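Local coordinates for protein kcn28 (Kitasatospora, PDB 6J31) that has the two-domain build of the GT-B clan, with a C-terminal domain like that of erythromycin biosynthesis protein CIII, and is modelled with (2E,2'E)-3,3'-(1,2-phenylene)di(prop-2-enoic acid) bound, at residues A[26-31]-A[388-393]; A[102-107]-A[111-116]; A[219-224]-A[258-263]; A[296-301]-A[358-363]. All coordinates share one frame; numbering follows the deposited sequence.

Interactions 1 and 2 belong to the N-terminal Rossmann-like half and interactions 3 and 4 to the C-terminal half; the centres of 2 and 4 lie about 41 Å apart. Only interaction 2 is buried throughout, and it is made of rings and aliphatic groups. The other three are partly buried and bring in polar groups: a salt-bridge network in 1, a histidine under a proline in 3, a bridging water in 4. Neighbouring contacts meet directly. Leu105 CD1 of 102-107 lies 3.7 Å from Ile390 CD1 of interaction 1. Interactions 3 and 4 use strands of the same sheet, and Trp259 of 258-263 packs on Val298 and Ala361.

Interaction 1: residues A[26-31]-A[388-393]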
# COMPACT_ATOMS: atom_id res chain seq x y z
N ARG A 26 17.11 -1.62 0.64
CA ARG A 26 18.32 -1.12 -0.01
C ARG A 26 19.20 -0.37 0.98
O ARG A 26 20.43 -0.51 0.94
CB ARG A 26 17.92 -0.21 -1.17
CG ARG A 26 19.03 0.03 -2.16
CD ARG A 26 18.72 1.22 -3.06
NE ARG A 26 17.43 1.06 -3.74
CZ ARG A 26 17.20 0.18 -4.71
NH1 ARG A 26 18.16 -0.64 -5.13
NH2 ARG A 26 16.00 0.12 -5.27
N GLU A 27 18.60 0.42 1.87
CA GLU A 27 19.38 1.15 2.87
C GLU A 27 20.05 0.20 3.85
O GLU A 27 21.21 0.41 4.23
CB GLU A 27 18.49 2.14 3.61
CG GLU A 27 19.17 2.81 4.80
CD GLU A 27 20.35 3.69 4.42
OE1 GLU A 27 20.41 4.14 3.25
OE2 GLU A 27 21.23 3.91 5.28
N LEU A 28 19.33 -0.84 4.29
CA LEU A 28 19.93 -1.80 5.22
C LEU A 28 21.09 -2.53 4.57
O LEU A 28 22.12 -2.78 5.21
CB LEU A 28 18.87 -2.79 5.70
CG LEU A 28 17.76 -2.18 6.56
CD1 LEU A 28 16.62 -3.17 6.77
CD2 LEU A 28 18.32 -1.69 7.90
N VAL A 29 20.96 -2.86 3.28
CA VAL A 29 22.07 -3.48 2.55
C VAL A 29 23.24 -2.51 2.45
O VAL A 29 24.39 -2.88 2.69
CB VAL A 29 21.60 -3.94 1.16
CG1 VAL A 29 22.79 -4.29 0.28
CG2 VAL A 29 20.64 -5.11 1.29
N ALA A 30 22.95 -1.24 2.13
CA ALA A 30 23.99 -0.24 2.00
C ALA A 30 24.73 -0.01 3.31
O ALA A 30 25.89 0.43 3.28
CB ALA A 30 23.39 1.08 1.51
N ARG A 31 24.11 -0.30 4.45
CA ARG A 31 24.78 -0.13 5.74
C ARG A 31 25.67 -1.31 6.10
O ARG A 31 26.18 -1.36 7.22
CB ARG A 31 23.74 0.08 6.84
CG ARG A 31 22.97 1.39 6.69
CD ARG A 31 22.15 1.71 7.92
NE ARG A 31 21.35 2.90 7.70
CZ ARG A 31 20.71 3.57 8.65
NH1 ARG A 31 20.78 3.14 9.91
NH2 ARG A 31 20.00 4.65 8.36
N ASP A 388 17.36 2.92 11.38
CA ASP A 388 17.93 3.08 12.72
C ASP A 388 17.16 2.26 13.75
O ASP A 388 17.76 1.66 14.64
CB ASP A 388 17.95 4.56 13.12
CG ASP A 388 18.92 5.37 12.28
OD1 ASP A 388 19.74 4.77 11.54
OD2 ASP A 388 18.87 6.62 12.37
N LEU A 389 15.83 2.24 13.64
CA LEU A 389 15.03 1.47 14.59
C LEU A 389 15.29 -0.03 14.45
O LEU A 389 15.32 -0.76 15.45
CB LEU A 389 13.54 1.78 14.40
CG LEU A 389 13.12 3.15 14.91
CD1 LEU A 389 11.63 3.37 14.69
CD2 LEU A 389 13.49 3.30 16.38
N ILE A 390 15.46 -0.51 13.22
CA ILE A 390 15.75 -1.92 13.00
C ILE A 390 17.11 -2.28 13.57
O ILE A 390 17.29 -3.36 14.16
CB ILE A 390 15.66 -2.25 11.50
CG1 ILE A 390 14.21 -2.15 11.02
CG2 ILE A 390 16.20 -3.65 11.22
CD1 ILE A 390 14.07 -1.91 9.53
N GLU A 391 18.10 -1.40 13.40
CA GLU A 391 19.43 -1.68 13.93
C GLU A 391 19.46 -1.75 15.45
O GLU A 391 20.35 -2.40 16.00
CB GLU A 391 20.42 -0.64 13.41
CG GLU A 391 20.83 -0.90 11.97
CD GLU A 391 21.86 0.07 11.45
OE1 GLU A 391 21.87 1.24 11.87
OE2 GLU A 391 22.70 -0.36 10.62
N ARG A 392 18.50 -1.11 16.14
CA ARG A 392 18.42 -1.22 17.59
C ARG A 392 18.12 -2.65 18.03
O ARG A 392 18.45 -3.03 19.16
CB ARG A 392 17.33 -0.29 18.14
CG ARG A 392 17.62 1.20 18.06
CD ARG A 392 18.59 1.70 19.13
NE ARG A 392 18.11 1.43 20.48
CZ ARG A 392 18.85 1.52 21.58
NH1 ARG A 392 20.13 1.88 21.51
NH2 ARG A 392 18.31 1.24 22.77
N GLN A 393 17.49 -3.43 17.15
CA GLN A 393 17.18 -4.83 17.44
C GLN A 393 18.35 -5.77 17.17
O GLN A 393 18.28 -6.94 17.55
CB GLN A 393 15.97 -5.28 16.63
CG GLN A 393 14.66 -4.66 17.07
CD GLN A 393 14.42 -4.83 18.55
OE1 GLN A 393 14.59 -5.92 19.09
NE2 GLN A 393 14.05 -3.75 19.22
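Arg31 reaches across to Asp388 and Glu391, and this ionic pairing carries most of the contact. Its NH1 gives one hydrogen bond to Asp388 OD1 at 2.5 Å, a short distance whose exact value should be read with caution, and another to Glu391 OE1 at 2.9 Å. Both acceptors lie close to the guanidinium plane, at its edge, yet they are met differently. Asp388 OD1 is approached nearly along its C-O axis, at an N-H...O angle of 163°, whereas Glu391 OE1 is met from above its carboxylate plane and the bond is more bent. Glu27, in the last turns of helix 22-30 and four residues earlier, holds Arg31 from behind: Arg31 NE donates to Glu27 OE2 at 2.6 Å, and that oxygen accepts through its anti lone pair. The side chain stays extended from CG to NE, which brings the guanidinium to the opposite helix and lets three carboxylates fix its rotation. The other oxygen of Glu391, OE2, bonds to His33 NE2.

The arrangement fits the GT-B fold, in which the C-terminal helix returns to the N-terminal domain: helix 382-391 lies beside helix 22-30, with Ile390 also resting on Leu186 of strand 185-187.

The apolar part is a single touch between two buried residues. Leu28 and Ile390 meet through their CD1 atoms at 4.0 Å, the two side chains crossing at about a right angle. Leu28 also touches Val35 of strand 34-39.

Interaction 2: residues A[102-107]-A[111-116]; sequences DVFLYD and YPARVL
Phe104 is the first residue of strand 103-107 to meet the helix, and it touches Leu116 and Ala113. Its CZ comes to 3.4 Å from Leu116 CD1, which approaches the ring obliquely, while the carbonyl O of Ala113 stands over one ring face, offset toward the rim. Phe104 CD1 also packs on Ala113 CB at 4.2 Å. The next residue, Leu105, has its CB directed away from the helix, as expected one step along a strand.

Tyr106 returns to the helix and makes the broadest contact. Its CB lies 3.8 Å from Ala113 CB, at the closest pairing of the two backbones. With chi1 at 64°, CG sits between the backbone N and the carbonyl carbon, and the ring extends alongside the start of the helix. There Arg114 CB forms a CH-pi contact over the face, 4.3 Å from the ring centroid and 27° off the normal. The extended Arg114 chain then passes the phenol oxygen, with CD 3.6 Å from Tyr106 OH. On the ring's CD2 side, Tyr111 CA lies 3.7 Å from Tyr106 CD2.

Asp107 adds little packing; its carboxylate bonds to Leu109 N and His17 ND1, two residues of the ligand pocket.

The whole forms the first half of the beta-alpha-beta unit 103-107, 112-120, 124-128, with the helix antiparallel to its strand, strands 6-10 and 124-128 flanking 103-107, and helices 74-96 and 177-180 packed on the helix.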
# COMPACT_ATOMS: atom_id res chain seq x y z
N ASP A 102 19.25 -12.48 12.78
CA ASP A 102 19.22 -11.71 14.02
C ASP A 102 17.86 -11.07 14.27
O ASP A 102 17.49 -10.84 15.42
CB ASP A 102 20.32 -10.66 14.01
CG ASP A 102 21.70 -11.27 14.02
OD1 ASP A 102 21.95 -12.12 14.90
OD2 ASP A 102 22.53 -10.91 13.16
N VAL A 103 17.13 -10.76 13.20
CA VAL A 103 15.81 -10.17 13.33
C VAL A 103 15.00 -10.54 12.09
O VAL A 103 15.55 -10.67 10.99
CB VAL A 103 15.89 -8.64 13.53
CG1 VAL A 103 16.59 -7.99 12.36
CG2 VAL A 103 14.50 -8.04 13.74
N PHE A 104 13.70 -10.72 12.28
CA PHE A 104 12.76 -10.97 11.20
C PHE A 104 11.97 -9.69 10.94
O PHE A 104 11.29 -9.19 11.84
CB PHE A 104 11.80 -12.11 11.55
CG PHE A 104 12.27 -13.46 11.14
CD1 PHE A 104 12.30 -13.82 9.81
CD2 PHE A 104 12.67 -14.39 12.10
CE1 PHE A 104 12.73 -15.08 9.42
CE2 PHE A 104 13.10 -15.65 11.72
CZ PHE A 104 13.13 -15.99 10.38
N LEU A 105 12.06 -9.18 9.72
CA LEU A 105 11.18 -8.12 9.24
C LEU A 105 10.12 -8.77 8.37
O LEU A 105 10.44 -9.61 7.52
CB LEU A 105 11.95 -7.08 8.42
CG LEU A 105 13.19 -6.40 9.01
CD1 LEU A 105 13.68 -5.31 8.05
CD2 LEU A 105 12.93 -5.86 10.41
N TYR A 106 8.85 -8.39 8.57
CA TYR A 106 7.80 -9.03 7.80
C TYR A 106 6.68 -8.06 7.45
O TYR A 106 6.22 -7.29 8.30
CB TYR A 106 7.23 -10.24 8.56
CG TYR A 106 6.53 -9.90 9.86
CD1 TYR A 106 7.26 -9.66 11.02
CD2 TYR A 106 5.15 -9.84 9.93
CE1 TYR A 106 6.62 -9.35 12.21
CE2 TYR A 106 4.50 -9.53 11.11
CZ TYR A 106 5.24 -9.29 12.24
OH TYR A 106 4.58 -8.99 13.41
N ASP A 107 6.22 -8.15 6.21
CA ASP A 107 5.02 -7.44 5.78
C ASP A 107 3.81 -7.95 6.57
O ASP A 107 3.84 -9.03 7.17
CB ASP A 107 4.82 -7.65 4.28
CG ASP A 107 3.52 -7.10 3.78
OD1 ASP A 107 3.43 -5.87 3.57
OD2 ASP A 107 2.56 -7.89 3.65
N TYR A 111 2.96 -12.56 8.35
CA TYR A 111 2.95 -12.81 9.78
C TYR A 111 3.38 -14.23 10.18
O TYR A 111 3.75 -14.43 11.34
CB TYR A 111 1.56 -12.51 10.37
CG TYR A 111 0.44 -13.26 9.70
CD1 TYR A 111 0.04 -14.51 10.17
CD2 TYR A 111 -0.21 -12.73 8.59
CE1 TYR A 111 -0.99 -15.21 9.54
CE2 TYR A 111 -1.23 -13.42 7.97
CZ TYR A 111 -1.61 -14.66 8.44
OH TYR A 111 -2.63 -15.33 7.80
N PRO A 112 3.35 -15.25 9.30
CA PRO A 112 3.99 -16.52 9.69
C PRO A 112 5.45 -16.36 10.07
O PRO A 112 5.97 -17.16 10.86
CB PRO A 112 3.82 -17.41 8.45
CG PRO A 112 2.55 -16.94 7.87
CD PRO A 112 2.57 -15.44 8.06
N ALA A 113 6.13 -15.33 9.56
CA ALA A 113 7.49 -15.06 10.00
C ALA A 113 7.54 -14.73 11.49
O ALA A 113 8.51 -15.09 12.16
CB ALA A 113 8.10 -13.92 9.18
N ARG A 114 6.51 -14.07 12.02
CA ARG A 114 6.49 -13.81 13.46
C ARG A 114 6.34 -15.11 14.25
O ARG A 114 7.00 -15.28 15.28
CB ARG A 114 5.35 -12.86 13.81
CG ARG A 114 5.22 -12.61 15.30
CD ARG A 114 3.98 -11.79 15.63
NE ARG A 114 3.91 -11.48 17.05
CZ ARG A 114 2.88 -10.89 17.65
NH1 ARG A 114 1.80 -10.55 16.95
NH2 ARG A 114 2.92 -10.64 18.95
N VAL A 115 5.50 -16.03 13.76
CA VAL A 115 5.37 -17.33 14.42
C VAL A 115 6.72 -18.02 14.47
O VAL A 115 7.13 -18.57 15.50
CB VAL A 115 4.32 -18.19 13.70
CG1 VAL A 115 4.27 -19.59 14.31
CG2 VAL A 115 2.95 -17.53 13.73
N LEU A 116 7.45 -17.96 13.36
CA LEU A 116 8.79 -18.53 13.30
C LEU A 116 9.71 -17.82 14.29
O LEU A 116 10.48 -18.47 15.01
CB LEU A 116 9.32 -18.42 11.87
CG LEU A 116 10.26 -19.48 11.31
CD1 LEU A 116 11.27 -18.89 10.34
CD2 LEU A 116 10.93 -20.30 12.40

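Interaction 3: residues A[219-224]-A[258-263]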
# COMPACT_ATOMS: atom_id res chain seq x y z
N GLY A 219 11.89 7.39 -17.04
CA GLY A 219 11.63 8.32 -18.10
C GLY A 219 11.10 9.65 -17.58
O GLY A 219 10.57 9.75 -16.47
N ASP A 220 11.24 10.68 -18.40
CA ASP A 220 10.79 12.02 -18.04
C ASP A 220 9.59 12.38 -18.91
O ASP A 220 9.53 12.01 -20.08
CB ASP A 220 11.92 13.03 -18.21
CG ASP A 220 11.78 14.23 -17.29
OD1 ASP A 220 10.76 14.94 -17.38
OD2 ASP A 220 12.70 14.44 -16.46
N TRP A 221 8.65 13.13 -18.35
CA TRP A 221 7.46 13.55 -19.08
C TRP A 221 7.36 15.07 -19.05
O TRP A 221 7.33 15.67 -17.97
CB TRP A 221 6.21 12.91 -18.48
CG TRP A 221 4.98 13.07 -19.31
CD1 TRP A 221 4.54 12.23 -20.29
CD2 TRP A 221 4.04 14.15 -19.26
NE1 TRP A 221 3.37 12.71 -20.84
CE2 TRP A 221 3.05 13.89 -20.23
CE3 TRP A 221 3.94 15.31 -18.49
CZ2 TRP A 221 1.97 14.75 -20.44
CZ3 TRP A 221 2.87 16.16 -18.70
CH2 TRP A 221 1.90 15.88 -19.67
N LYS A 222 7.33 15.68 -20.23
CA LYS A 222 7.25 17.13 -20.36
C LYS A 222 5.84 17.54 -20.77
O LYS A 222 5.22 16.91 -21.64
CB LYS A 222 8.29 17.64 -21.36
CG LYS A 222 9.72 17.57 -20.82
CD LYS A 222 9.87 18.29 -19.47
CE LYS A 222 9.91 19.81 -19.62
NZ LYS A 222 9.97 20.52 -18.30
N ARG A 223 5.34 18.58 -20.11
CA ARG A 223 4.01 19.11 -20.42
C ARG A 223 3.94 19.58 -21.86
O ARG A 223 4.82 20.35 -22.30
CB ARG A 223 3.68 20.28 -19.50
CG ARG A 223 2.32 20.89 -19.77
CD ARG A 223 1.98 21.95 -18.76
NE ARG A 223 2.85 23.11 -18.97
CZ ARG A 223 2.57 24.12 -19.79
NH1 ARG A 223 1.45 24.12 -20.49
NH2 ARG A 223 3.43 25.13 -19.92
N PRO A 224 2.95 19.16 -22.64
CA PRO A 224 2.85 19.62 -24.03
C PRO A 224 2.63 21.13 -24.06
O PRO A 224 1.81 21.67 -23.31
CB PRO A 224 1.63 18.86 -24.57
CG PRO A 224 1.44 17.71 -23.63
CD PRO A 224 1.87 18.22 -22.29
N ASP A 258 -7.14 23.88 -22.87
CA ASP A 258 -6.15 24.49 -21.99
C ASP A 258 -5.74 23.45 -20.96
O ASP A 258 -4.71 23.59 -20.29
CB ASP A 258 -6.67 25.76 -21.31
CG ASP A 258 -7.17 26.78 -22.29
OD1 ASP A 258 -6.66 26.80 -23.43
OD2 ASP A 258 -8.08 27.57 -21.93
N TRP A 259 -6.53 22.39 -20.85
CA TRP A 259 -6.22 21.24 -20.01
C TRP A 259 -5.71 20.12 -20.90
O TRP A 259 -6.19 19.95 -22.02
CB TRP A 259 -7.45 20.76 -19.23
CG TRP A 259 -7.71 21.45 -17.94
CD1 TRP A 259 -8.34 22.65 -17.76
CD2 TRP A 259 -7.39 20.97 -16.63
NE1 TRP A 259 -8.41 22.95 -16.42
CE2 TRP A 259 -7.83 21.94 -15.71
CE3 TRP A 259 -6.75 19.82 -16.15
CZ2 TRP A 259 -7.66 21.79 -14.33
CZ3 TRP A 259 -6.59 19.68 -14.78
CH2 TRP A 259 -7.04 20.66 -13.89
N HIS A 260 -4.74 19.36 -20.41
CA HIS A 260 -4.29 18.16 -21.09
C HIS A 260 -4.50 16.97 -20.16
O HIS A 260 -4.04 16.98 -19.01
CB HIS A 260 -2.83 18.23 -21.53
CG HIS A 260 -2.42 17.08 -22.39
ND1 HIS A 260 -2.73 17.01 -23.73
CD2 HIS A 260 -1.75 15.94 -22.10
CE1 HIS A 260 -2.26 15.88 -24.23
NE2 HIS A 260 -1.66 15.22 -23.26
N LEU A 261 -5.19 15.96 -20.67
CA LEU A 261 -5.52 14.76 -19.90
C LEU A 261 -4.55 13.64 -20.26
O LEU A 261 -4.36 13.33 -21.44
CB LEU A 261 -6.96 14.33 -20.18
CG LEU A 261 -7.34 12.88 -19.86
CD1 LEU A 261 -7.18 12.58 -18.39
CD2 LEU A 261 -8.77 12.62 -20.29
N VAL A 262 -3.94 13.05 -19.23
CA VAL A 262 -3.14 11.84 -19.37
C VAL A 262 -3.95 10.73 -18.73
O VAL A 262 -4.09 10.67 -17.50
CB VAL A 262 -1.76 11.97 -18.70
CG1 VAL A 262 -1.04 10.62 -18.75
CG2 VAL A 262 -0.94 13.06 -19.36
N LEU A 263 -4.50 9.85 -19.56
CA LEU A 263 -5.44 8.83 -19.11
C LEU A 263 -4.73 7.48 -19.12
O LEU A 263 -4.43 6.93 -20.19
CB LEU A 263 -6.67 8.82 -20.02
CG LEU A 263 -7.78 7.80 -19.73
CD1 LEU A 263 -8.04 7.69 -18.25
CD2 LEU A 263 -9.05 8.20 -20.47
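Pro224 points its CG at one face of the His260 imidazole, the two side chains crossing at about a right angle. Its CG stands 3.9 Å from the ring centroid and only 8° off the ring normal, a CH-pi contact directed at the centre of the face. CG is therefore almost equally far from the ring atoms, 4.0 Å from both His260 CD2 and His260 NE2.

The indole of Trp221 approaches the same histidine in another way. His260 CD2 lies at the indole edge, near its plane, 4.2 Å from Trp221 CZ2. That same CZ2 presses on Val262 CG2 at 3.5 Å, the methyl lying oblique to the indole plane, and the two side chains come from opposite directions. Trp221 can reach so far because its CG is anti to the backbone N (chi1 -169°), which swings the indole across to the strand. His260 has the same kind of first torsion (-172°) and projects its ring toward the incoming chain.

The segment 219-224 belongs to the connection between strand 205-207, last of the N-terminal sheet, and strand 229-234 of the C-terminal sheet. Its Trp221 and Pro224 lie against the side of strand 259-264 that bears His260 and Val262, while Leu261 and Leu263 face helix 243-253.

No hydrogen bond joins the two segments directly, but Glu282 of the adjoining strand links them: its OE1 bonds to His260 NE2 and its OE2 to Trp221 NE1. One carboxylate thus accepts from both rings and probably helps to set their rotation, and its charge would probably polarise the imidazole and favour its protonated form.

Interaction 4: residues A[296-301]-A[358-363]; sequences ADVFVT and VELASD
Asp297 meets Ala361 where the last full turn of helix 350-362 passes the start of strand 298-301, an alpha-on-beta packing in the Rossmann-like C-terminal domain of the GT-B fold. The backbones come close here, 5.7 Å between Asp297 CA and Ala361 CA, consistent with the small side chain of Ala361.

Followed outward, the Asp297 side chain first makes an apolar touch: its CB lies 4.2 Å from Ala361 CB. The same methyl is 3.9 Å from the carbonyl O of Asp297, so it sits against both backbone and side chain of that residue. Beyond CG the carboxylate divides its work. OD1 accepts a hydrogen bond from a water at 2.9 Å, and this water gives its other hydrogen to Ala361 O at 3.0 Å, making a one-water bridge between the residue leading into the strand and the helix. OD2 turns to another partner, the backbone N of Val230 in the neighbouring strand 229-234, which helps fix the carboxylate.

One residue further into the strand, the contact becomes purely apolar and looser, with Val298 CG2 at 4.4 Å from Leu360 CD2. Trp259 of strand 259-264 packs on both Val298 and Ala361, while Leu360 also touches Val319 of strand 318-320.

At the helix end, Ser362 turns back on its own helix, its OG donating to Val358 O with the donor tilted 21° from the carbonyl plane.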
# COMPACT_ATOMS: atom_id res chain seq x y z
N ALA A 296 1.56 17.65 -13.04
CA ALA A 296 0.12 17.53 -12.92
C ALA A 296 -0.48 18.64 -12.05
O ALA A 296 0.13 19.11 -11.09
CB ALA A 296 -0.26 16.17 -12.34
N ASP A 297 -1.70 19.03 -12.40
CA ASP A 297 -2.48 19.96 -11.59
C ASP A 297 -3.59 19.27 -10.81
O ASP A 297 -4.09 19.84 -9.84
CB ASP A 297 -3.08 21.06 -12.48
CG ASP A 297 -2.01 21.90 -13.16
OD1 ASP A 297 -1.42 22.77 -12.49
OD2 ASP A 297 -1.76 21.70 -14.37
N VAL A 298 -3.98 18.06 -11.21
CA VAL A 298 -4.94 17.25 -10.47
C VAL A 298 -4.66 15.79 -10.77
O VAL A 298 -4.10 15.46 -11.82
CB VAL A 298 -6.41 17.63 -10.79
CG1 VAL A 298 -6.81 17.09 -12.14
CG2 VAL A 298 -7.34 17.09 -9.71
N PHE A 299 -5.02 14.92 -9.84
CA PHE A 299 -4.73 13.49 -9.92
C PHE A 299 -5.99 12.73 -9.53
O PHE A 299 -6.50 12.90 -8.42
CB PHE A 299 -3.56 13.14 -9.00
CG PHE A 299 -3.19 11.68 -8.97
CD1 PHE A 299 -3.45 10.86 -10.05
CD2 PHE A 299 -2.56 11.14 -7.86
CE1 PHE A 299 -3.10 9.52 -10.02
CE2 PHE A 299 -2.20 9.81 -7.82
CZ PHE A 299 -2.48 8.99 -8.90
N VAL A 300 -6.51 11.92 -10.44
CA VAL A 300 -7.69 11.11 -10.18
C VAL A 300 -7.25 9.67 -9.95
O VAL A 300 -6.68 9.03 -10.85
CB VAL A 300 -8.70 11.18 -11.34
CG1 VAL A 300 -9.97 10.43 -10.97
CG2 VAL A 300 -9.01 12.63 -11.69
N THR A 301 -7.51 9.15 -8.75
CA THR A 301 -7.02 7.84 -8.33
C THR A 301 -8.11 7.12 -7.56
O THR A 301 -9.10 7.72 -7.13
CB THR A 301 -5.75 7.96 -7.47
OG1 THR A 301 -5.39 6.67 -6.96
CG2 THR A 301 -5.99 8.91 -6.31
N VAL A 358 -11.76 21.29 -11.87
CA VAL A 358 -11.41 22.69 -12.10
C VAL A 358 -11.30 23.45 -10.77
O VAL A 358 -10.43 24.31 -10.60
CB VAL A 358 -12.41 23.35 -13.07
CG1 VAL A 358 -13.82 23.38 -12.49
CG2 VAL A 358 -11.94 24.75 -13.45
N GLU A 359 -12.20 23.16 -9.83
CA GLU A 359 -12.18 23.86 -8.54
C GLU A 359 -10.94 23.49 -7.74
O GLU A 359 -10.27 24.35 -7.16
CB GLU A 359 -13.45 23.55 -7.76
CG GLU A 359 -14.63 24.41 -8.15
CD GLU A 359 -15.96 23.70 -7.97
OE1 GLU A 359 -16.06 22.84 -7.07
OE2 GLU A 359 -16.90 24.01 -8.73
N LEU A 360 -10.61 22.19 -7.68
CA LEU A 360 -9.45 21.74 -6.92
C LEU A 360 -8.16 22.36 -7.44
O LEU A 360 -7.30 22.77 -6.65
CB LEU A 360 -9.37 20.22 -6.96
CG LEU A 360 -9.28 19.47 -5.63
CD1 LEU A 360 -10.38 19.93 -4.70
CD2 LEU A 360 -9.41 17.99 -5.89
N ALA A 361 -8.01 22.44 -8.77
CA ALA A 361 -6.75 22.90 -9.34
C ALA A 361 -6.56 24.40 -9.18
O ALA A 361 -5.41 24.88 -9.18
CB ALA A 361 -6.69 22.53 -10.82
N SER A 362 -7.64 25.17 -9.05
CA SER A 362 -7.57 26.62 -8.98
C SER A 362 -7.59 27.17 -7.56
O SER A 362 -7.29 28.36 -7.37
CB SER A 362 -8.72 27.24 -9.78
OG SER A 362 -9.97 26.79 -9.30
N ASP A 363 -7.93 26.36 -6.57
CA ASP A 363 -8.08 26.84 -5.20
C ASP A 363 -6.71 27.10 -4.58
O ASP A 363 -5.94 26.15 -4.38
CB ASP A 363 -8.85 25.81 -4.38
CG ASP A 363 -9.23 26.31 -3.00
OD1 ASP A 363 -8.61 27.27 -2.49
OD2 ASP A 363 -10.17 25.74 -2.42
O HOH W 1 -2.88 24.48 -10.73